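Long-range contact in putative Phosphoglycerate mutase (Plasmodium falciparum, PDB 3EOZ), which probably acts as a protein serine/threonine phosphatase through this histidine phosphatase domain, part of a longer membrane protein related to phosphoglycerate mutases: residues B[101-105]-B[152-158]. Sequence-based numbering, arbitrary orientation.
Sequences NLNEG and VICHGNV. With PO4 (phosphate ion), chain E.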
loop_
_atom_site.group_PDB
_atom_site.type_symbol
_atom_site.label_atom_id
_atom_site.label_comp_id
_atom_site.label_asym_id
_atom_site.label_seq_id
_atom_site.Cartn_x
_atom_site.Cartn_y
_atom_site.Cartn_z
ATOM N N ASN B 101 -10.639 -17.264 20.642
ATOM C CA ASN B 101 -10.940 -15.972 20.002
ATOM C C ASN B 101 -9.977 -15.589 18.855
ATOM O O ASN B 101 -10.354 -14.793 17.993
ATOM C CB ASN B 101 -11.003 -14.849 21.046
ATOM C CG ASN B 101 -12.265 -14.903 21.893
ATOM O OD1 ASN B 101 -13.286 -15.446 21.469
ATOM N ND2 ASN B 101 -12.216 -14.291 23.066
ATOM N N LEU B 102 -8.766 -16.171 18.845
ATOM C CA LEU B 102 -7.805 -16.038 17.747
ATOM C C LEU B 102 -8.096 -16.944 16.541
ATOM O O LEU B 102 -7.372 -16.902 15.547
ATOM C CB LEU B 102 -6.378 -16.338 18.244
ATOM C CG LEU B 102 -5.672 -15.326 19.148
ATOM C CD1 LEU B 102 -4.377 -15.894 19.625
ATOM C CD2 LEU B 102 -5.431 -13.969 18.441
ATOM N N ASN B 103 -9.138 -17.766 16.619
ATOM C CA ASN B 103 -9.512 -18.643 15.502
ATOM C C ASN B 103 -9.838 -17.875 14.239
ATOM O O ASN B 103 -10.612 -16.920 14.271
ATOM C CB ASN B 103 -10.738 -19.483 15.848
ATOM C CG ASN B 103 -10.426 -20.628 16.798
ATOM O OD1 ASN B 103 -9.307 -20.765 17.307
ATOM N ND2 ASN B 103 -11.421 -21.462 17.037
ATOM N N GLU B 104 -9.266 -18.326 13.127
ATOM C CA GLU B 104 -9.525 -17.771 11.796
ATOM C C GLU B 104 -10.981 -17.824 11.388
ATOM O O GLU B 104 -11.435 -16.994 10.600
ATOM C CB GLU B 104 -8.761 -18.583 10.762
ATOM C CG GLU B 104 -9.336 -19.995 10.600
ATOM C CD GLU B 104 -8.336 -20.982 10.076
ATOM O OE1 GLU B 104 -7.155 -20.897 10.497
ATOM O OE2 GLU B 104 -8.739 -21.849 9.256
ATOM N N GLY B 105 -11.702 -18.832 11.867
ATOM C CA GLY B 105 -13.094 -19.008 11.493
ATOM C C GLY B 105 -13.308 -19.276 10.006
ATOM O O GLY B 105 -12.364 -19.524 9.245
ATOM N N VAL B 152 1.684 -12.841 20.179
ATOM C CA VAL B 152 0.369 -13.252 19.729
ATOM C C VAL B 152 0.571 -13.886 18.368
ATOM O O VAL B 152 0.966 -13.212 17.440
ATOM C CB VAL B 152 -0.577 -12.056 19.664
ATOM C CG1 VAL B 152 -1.990 -12.507 19.353
ATOM C CG2 VAL B 152 -0.538 -11.320 20.979
ATOM N N ILE B 153 0.341 -15.190 18.260
ATOM C CA ILE B 153 0.483 -15.878 16.980
ATOM C C ILE B 153 -0.850 -15.842 16.262
ATOM O O ILE B 153 -1.887 -16.112 16.863
ATOM C CB ILE B 153 0.991 -17.307 17.126
ATOM C CG1 ILE B 153 2.344 -17.288 17.842
ATOM C CG2 ILE B 153 1.132 -17.967 15.754
ATOM C CD1 ILE B 153 2.993 -18.618 17.870
ATOM N N CYS B 154 -0.809 -15.488 14.981
ATOM C CA CYS B 154 -2.019 -15.081 14.258
ATOM C C CYS B 154 -2.121 -15.667 12.862
ATOM O O CYS B 154 -1.153 -15.703 12.108
ATOM C CB CYS B 154 -2.043 -13.558 14.109
ATOM S SG CYS B 154 -2.382 -12.647 15.606
ATOM N N HIS B 155 -3.323 -16.101 12.524
ATOM C CA HIS B 155 -3.692 -16.326 11.139
ATOM C C HIS B 155 -3.644 -14.979 10.417
ATOM O O HIS B 155 -3.856 -13.915 11.028
ATOM C CB HIS B 155 -5.094 -16.909 11.066
ATOM C CG HIS B 155 -5.473 -17.400 9.704
ATOM N ND1 HIS B 155 -5.754 -16.552 8.650
ATOM C CD2 HIS B 155 -5.628 -18.657 9.224
ATOM C CE1 HIS B 155 -6.067 -17.264 7.582
ATOM N NE2 HIS B 155 -5.989 -18.545 7.900
ATOM N N GLY B 156 -3.353 -15.029 9.123
ATOM C CA GLY B 156 -3.270 -13.827 8.297
ATOM C C GLY B 156 -4.533 -12.993 8.313
ATOM O O GLY B 156 -4.442 -11.765 8.315
ATOM N N ASN B 157 -5.701 -13.635 8.327
ATOM C CA ASN B 157 -6.961 -12.905 8.383
ATOM C C ASN B 157 -7.107 -12.188 9.723
ATOM O O ASN B 157 -7.782 -11.163 9.820
ATOM C CB ASN B 157 -8.154 -13.848 8.151
ATOM C CG ASN B 157 -8.202 -14.410 6.723
ATOM O OD1 ASN B 157 -7.550 -13.904 5.816
ATOM N ND2 ASN B 157 -8.985 -15.464 6.534
ATOM N N VAL B 158 -6.481 -12.742 10.763
ATOM C CA VAL B 158 -6.531 -12.126 12.072
ATOM C C VAL B 158 -5.576 -10.928 12.121
ATOM O O VAL B 158 -6.009 -9.826 12.476
ATOM C CB VAL B 158 -6.235 -13.150 13.194
ATOM C CG1 VAL B 158 -5.813 -12.438 14.537
ATOM C CG2 VAL B 158 -7.449 -14.060 13.363
HETATM P P PO4 E . -2.127 -18.452 7.736
HETATM O O1 PO4 E . -1.612 -17.284 8.551
HETATM O O2 PO4 E . -2.205 -18.016 6.292
HETATM O O3 PO4 E . -1.209 -19.648 7.894
HETATM O O4 PO4 E . -3.484 -18.896 8.182
HETATM O O HOH W 1 -4.937 -16.706 15.004
#
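The CA atoms of L102 and C154 lie 6.8 Å apart, those of E104 and H155 6.0 Å, and no direct hydrogen bond joins the two segments. A water bridges the backbones instead, donating to L102 O and accepting from H155 N, in the turn that leads from strand 148-154 into helix 156-166. The isobutyl group of L102 reaches toward the strand: CD2 lies 3.8 Å from V152 CG1, with V158 CG1 and C154 SG farther off, while CD1 rests against I153 O. F162 and Y138 add to this apolar core. V158 CG2 lies 3.6 Å from L102 O.

In branch 1 histidine phosphatases, a histidine and a glutamate usually line the phosphate pocket; H155 and E104 probably correspond to that pair. E104 CB makes a CH-pi contact over one face of the H155 ring, 3.8 Å from its centroid, while a phosphate ion, probably from the crystallisation liquor and modelled too close to the ring to trust in detail, lies over the opposite face. With CG wedged between its backbone N and carbonyl carbon (chi1 69°), E104 brings OE1 to 3.0 Å from H155 CD2, carboxylate and ring planes 66° apart; the same oxygen forms a salt bridge with R79. H155 is the N-cap of helix 156-166: N157 N donates to ND1 at 2.9 Å, almost exactly in the ring plane, fixing the ring's rotation, and G156 N hydrogen-bonds phosphate O1.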